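PDB 1XP4: D-alanyl-D-alanine carboxypeptidase from Streptococcus pneumoniae R6, which probably removes the terminal D-alanine from the peptide side chains of cell-wall precursors, acting as a serine-type carboxypeptidase in peptidoglycan synthesis. Local coordinates for residues I18-E30 with D353-P367. Numbering follows the deposited sequence.
Sequences IAVEANTGKILYE and DKDLIGQGYITTERP
K26 crosses one face of the Y361 ring obliquely, its CA over the rim side of that face, 3.9 Å from the ring centroid in a CH-pi contact, and its CB and CG running on toward CZ. CG stands anti to the backbone N (chi1 176°) and the chain runs extended to CE, where a bend at the last torsion (chi4 61°) turns NZ to D353. There NZ forms a salt bridge with OD2 of D353 at 2.6 Å on the syn side, while the hydroxyl of Y361 bonds to it from the anti side. NZ is gripped further by the carbonyl of D355, met from above its plane, and by a water that also links I27 O, I357 N and G360 O. D353 is itself held by an Asx turn, its OD1 accepting from the backbone N of D355, whose carboxylate pairs with R318.

The close-packed part centres on I27, I362 and the single backbone bridge between K26 and Y361. I362 N donates to G25 O at 2.9 Å and I27 N to G360 O at 2.7 Å, both bonds nearly straight. On the buried side CG2 of I362 meets V20 CG1 tip to tip at 3.8 Å and also lies against CG1 of I27, and helix 170-183 closes over I362 through Y171 and R178. CG2 of I357 packs against CG2 of I27 at 4.2 Å. The contact thins at its solvent end, where E30 OE1 stays 4.0 Å from CA of the exposed G358, in the type II' turn from I357 to G360.

Strand 26-31 is an outer strand of the five-stranded antiparallel sheet of the beta-lactamase-like domain. Here a C-terminal-domain loop docks on that edge, away from the predicted active-site serine, S41, at the interdomain junction of a PBP5-type carboxypeptidase.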
# COMPACT_ATOMS: atom_id res chain seq x y z
N ILE A 18 11.63 0.77 -4.91
CA ILE A 18 10.71 0.88 -6.03
C ILE A 18 9.66 1.91 -5.66
O ILE A 18 9.29 2.04 -4.49
CB ILE A 18 9.99 -0.46 -6.33
CG1 ILE A 18 9.26 -0.35 -7.67
CG2 ILE A 18 8.99 -0.79 -5.23
CD1 ILE A 18 8.65 -1.66 -8.16
N ALA A 19 9.19 2.65 -6.65
CA ALA A 19 8.19 3.67 -6.44
C ALA A 19 7.07 3.46 -7.46
O ALA A 19 7.35 3.22 -8.63
CB ALA A 19 8.81 5.04 -6.61
N VAL A 20 5.82 3.55 -7.02
CA VAL A 20 4.71 3.38 -7.95
C VAL A 20 3.58 4.37 -7.72
O VAL A 20 3.39 4.85 -6.60
CB VAL A 20 4.11 1.96 -7.89
CG1 VAL A 20 5.14 0.95 -8.30
CG2 VAL A 20 3.60 1.66 -6.49
N GLU A 21 2.86 4.69 -8.78
CA GLU A 21 1.73 5.60 -8.66
C GLU A 21 0.63 4.69 -8.13
O GLU A 21 0.23 3.75 -8.80
CB GLU A 21 1.36 6.18 -10.03
CG GLU A 21 0.31 7.26 -9.99
CD GLU A 21 -1.09 6.70 -9.90
OE1 GLU A 21 -1.43 5.84 -10.74
OE2 GLU A 21 -1.84 7.13 -8.99
N ALA A 22 0.18 4.97 -6.92
CA ALA A 22 -0.82 4.14 -6.25
C ALA A 22 -1.95 3.61 -7.12
O ALA A 22 -2.12 2.40 -7.26
CB ALA A 22 -1.40 4.88 -5.06
N ASN A 23 -2.72 4.52 -7.70
CA ASN A 23 -3.86 4.11 -8.48
C ASN A 23 -3.63 3.12 -9.62
O ASN A 23 -4.33 2.10 -9.69
CB ASN A 23 -4.60 5.34 -9.00
CG ASN A 23 -6.00 5.01 -9.43
OD1 ASN A 23 -6.62 4.10 -8.87
ND2 ASN A 23 -6.52 5.73 -10.42
N THR A 24 -2.68 3.40 -10.50
CA THR A 24 -2.45 2.48 -11.62
C THR A 24 -1.38 1.43 -11.38
O THR A 24 -1.26 0.48 -12.14
CB THR A 24 -2.10 3.25 -12.90
OG1 THR A 24 -0.82 3.88 -12.75
CG2 THR A 24 -3.16 4.30 -13.20
N GLY A 25 -0.60 1.60 -10.31
CA GLY A 25 0.45 0.65 -10.02
C GLY A 25 1.60 0.75 -11.00
O GLY A 25 2.44 -0.15 -11.10
N LYS A 26 1.64 1.86 -11.73
CA LYS A 26 2.70 2.09 -12.71
C LYS A 26 4.01 2.32 -11.98
O LYS A 26 4.08 3.05 -11.00
CB LYS A 26 2.38 3.29 -13.58
CG LYS A 26 3.49 3.61 -14.55
CD LYS A 26 3.26 4.92 -15.29
CE LYS A 26 4.49 5.31 -16.11
NZ LYS A 26 4.85 4.28 -17.16
N ILE A 27 5.07 1.69 -12.48
CA ILE A 27 6.39 1.83 -11.86
C ILE A 27 7.10 3.10 -12.32
O ILE A 27 7.28 3.33 -13.52
CB ILE A 27 7.25 0.58 -12.17
CG1 ILE A 27 6.57 -0.65 -11.57
CG2 ILE A 27 8.66 0.78 -11.64
CD1 ILE A 27 7.21 -1.97 -11.97
N LEU A 28 7.52 3.92 -11.36
CA LEU A 28 8.20 5.17 -11.67
C LEU A 28 9.71 5.10 -11.45
O LEU A 28 10.48 5.82 -12.10
CB LEU A 28 7.60 6.29 -10.82
CG LEU A 28 6.08 6.45 -10.92
CD1 LEU A 28 5.63 7.55 -9.96
CD2 LEU A 28 5.68 6.78 -12.35
N TYR A 29 10.13 4.25 -10.53
CA TYR A 29 11.54 4.08 -10.22
C TYR A 29 11.80 2.73 -9.58
O TYR A 29 10.98 2.22 -8.82
CB TYR A 29 12.03 5.16 -9.26
CG TYR A 29 13.48 4.98 -8.91
CD1 TYR A 29 14.47 5.44 -9.77
CD2 TYR A 29 13.87 4.27 -7.78
CE1 TYR A 29 15.81 5.19 -9.51
CE2 TYR A 29 15.21 4.02 -7.52
CZ TYR A 29 16.17 4.48 -8.39
OH TYR A 29 17.50 4.25 -8.16
N GLU A 30 12.96 2.16 -9.88
CA GLU A 30 13.29 0.87 -9.32
C GLU A 30 14.79 0.65 -9.25
O GLU A 30 15.55 1.23 -10.02
CB GLU A 30 12.59 -0.21 -10.16
CG GLU A 30 13.47 -1.30 -10.75
CD GLU A 30 14.43 -0.79 -11.81
OE1 GLU A 30 13.98 -0.07 -12.72
OE2 GLU A 30 15.63 -1.13 -11.73
N ASP A 353 0.33 2.61 -22.56
CA ASP A 353 1.61 3.05 -22.07
C ASP A 353 2.77 2.38 -22.82
O ASP A 353 2.83 1.15 -22.90
CB ASP A 353 1.69 2.73 -20.57
CG ASP A 353 2.84 3.42 -19.87
OD1 ASP A 353 3.81 3.81 -20.55
OD2 ASP A 353 2.77 3.56 -18.63
N LYS A 354 3.67 3.19 -23.36
CA LYS A 354 4.84 2.70 -24.09
C LYS A 354 6.12 3.19 -23.40
O LYS A 354 7.21 3.10 -23.96
CB LYS A 354 4.81 3.22 -25.53
CG LYS A 354 3.54 2.87 -26.29
CD LYS A 354 3.55 3.44 -27.70
CE LYS A 354 2.23 3.17 -28.41
NZ LYS A 354 2.17 3.74 -29.79
N ASP A 355 5.97 3.69 -22.18
CA ASP A 355 7.08 4.22 -21.40
C ASP A 355 7.24 3.39 -20.12
O ASP A 355 7.30 3.92 -19.01
CB ASP A 355 6.77 5.68 -21.06
CG ASP A 355 7.98 6.45 -20.60
OD1 ASP A 355 8.98 5.80 -20.22
OD2 ASP A 355 7.93 7.69 -20.62
N LEU A 356 7.34 2.07 -20.29
CA LEU A 356 7.46 1.16 -19.16
C LEU A 356 8.79 1.18 -18.45
O LEU A 356 9.84 0.99 -19.06
CB LEU A 356 7.16 -0.26 -19.63
CG LEU A 356 5.88 -0.37 -20.45
CD1 LEU A 356 5.64 -1.80 -20.84
CD2 LEU A 356 4.70 0.19 -19.65
N ILE A 357 8.74 1.40 -17.14
CA ILE A 357 9.94 1.44 -16.31
C ILE A 357 9.98 0.12 -15.55
O ILE A 357 9.00 -0.27 -14.92
CB ILE A 357 9.85 2.62 -15.33
CG1 ILE A 357 9.67 3.91 -16.13
CG2 ILE A 357 11.10 2.69 -14.44
CD1 ILE A 357 9.35 5.09 -15.31
N GLY A 358 11.11 -0.57 -15.60
CA GLY A 358 11.21 -1.85 -14.92
C GLY A 358 10.27 -2.83 -15.59
O GLY A 358 10.36 -3.03 -16.79
N GLN A 359 9.37 -3.43 -14.82
CA GLN A 359 8.41 -4.36 -15.40
C GLN A 359 7.18 -3.56 -15.84
O GLN A 359 6.15 -4.12 -16.22
CB GLN A 359 8.01 -5.43 -14.38
CG GLN A 359 9.19 -6.02 -13.66
CD GLN A 359 8.85 -7.28 -12.90
OE1 GLN A 359 8.65 -8.33 -13.50
NE2 GLN A 359 8.77 -7.17 -11.58
N GLY A 360 7.30 -2.23 -15.76
CA GLY A 360 6.23 -1.34 -16.15
C GLY A 360 5.20 -1.09 -15.07
O GLY A 360 5.10 0.02 -14.54
N TYR A 361 4.43 -2.13 -14.75
CA TYR A 361 3.39 -2.05 -13.74
C TYR A 361 3.47 -3.20 -12.74
O TYR A 361 3.94 -4.29 -13.08
CB TYR A 361 2.02 -2.07 -14.42
CG TYR A 361 1.68 -0.82 -15.20
CD1 TYR A 361 2.35 -0.51 -16.39
CD2 TYR A 361 0.72 0.07 -14.73
CE1 TYR A 361 2.07 0.67 -17.08
CE2 TYR A 361 0.43 1.24 -15.41
CZ TYR A 361 1.11 1.54 -16.58
OH TYR A 361 0.83 2.72 -17.22
N ILE A 362 3.03 -2.96 -11.51
CA ILE A 362 3.03 -4.00 -10.49
C ILE A 362 1.71 -4.78 -10.55
O ILE A 362 1.37 -5.52 -9.63
CB ILE A 362 3.19 -3.42 -9.06
CG1 ILE A 362 2.06 -2.43 -8.76
CG2 ILE A 362 4.55 -2.78 -8.91
CD1 ILE A 362 1.92 -2.10 -7.28
N THR A 363 0.98 -4.57 -11.63
CA THR A 363 -0.30 -5.24 -11.85
C THR A 363 -0.36 -5.63 -13.33
O THR A 363 0.19 -4.93 -14.17
CB THR A 363 -1.48 -4.29 -11.49
OG1 THR A 363 -2.73 -4.94 -11.76
CG2 THR A 363 -1.41 -3.01 -12.28
N THR A 364 -1.02 -6.74 -13.65
CA THR A 364 -1.10 -7.17 -15.04
C THR A 364 -2.05 -6.28 -15.81
O THR A 364 -2.18 -6.42 -17.03
CB THR A 364 -1.62 -8.60 -15.16
OG1 THR A 364 -3.04 -8.59 -15.07
CG2 THR A 364 -1.05 -9.46 -14.06
N GLU A 365 -2.74 -5.39 -15.11
CA GLU A 365 -3.68 -4.50 -15.75
C GLU A 365 -3.09 -3.15 -16.04
O GLU A 365 -2.39 -2.56 -15.22
CB GLU A 365 -4.91 -4.28 -14.87
CG GLU A 365 -5.58 -5.55 -14.42
CD GLU A 365 -6.94 -5.27 -13.81
OE1 GLU A 365 -7.87 -4.96 -14.59
OE2 GLU A 365 -7.06 -5.34 -12.56
N ARG A 366 -3.39 -2.65 -17.24
CA ARG A 366 -2.93 -1.35 -17.65
C ARG A 366 -4.14 -0.45 -17.45
O ARG A 366 -5.28 -0.88 -17.64
CB ARG A 366 -2.44 -1.40 -19.10
CG ARG A 366 -0.96 -1.80 -19.20
CD ARG A 366 -0.58 -2.90 -18.19
NE ARG A 366 0.80 -3.37 -18.33
CZ ARG A 366 1.35 -4.32 -17.58
NH1 ARG A 366 0.64 -4.91 -16.63
NH2 ARG A 366 2.61 -4.69 -17.79
N PRO A 367 -3.92 0.81 -17.05
CA PRO A 367 -5.00 1.78 -16.80
C PRO A 367 -6.09 1.96 -17.85
O PRO A 367 -5.82 2.24 -19.02
CB PRO A 367 -4.24 3.08 -16.52
CG PRO A 367 -2.99 2.92 -17.32
CD PRO A 367 -2.61 1.48 -17.02
O HOH W 1 6.28 2.25 -15.71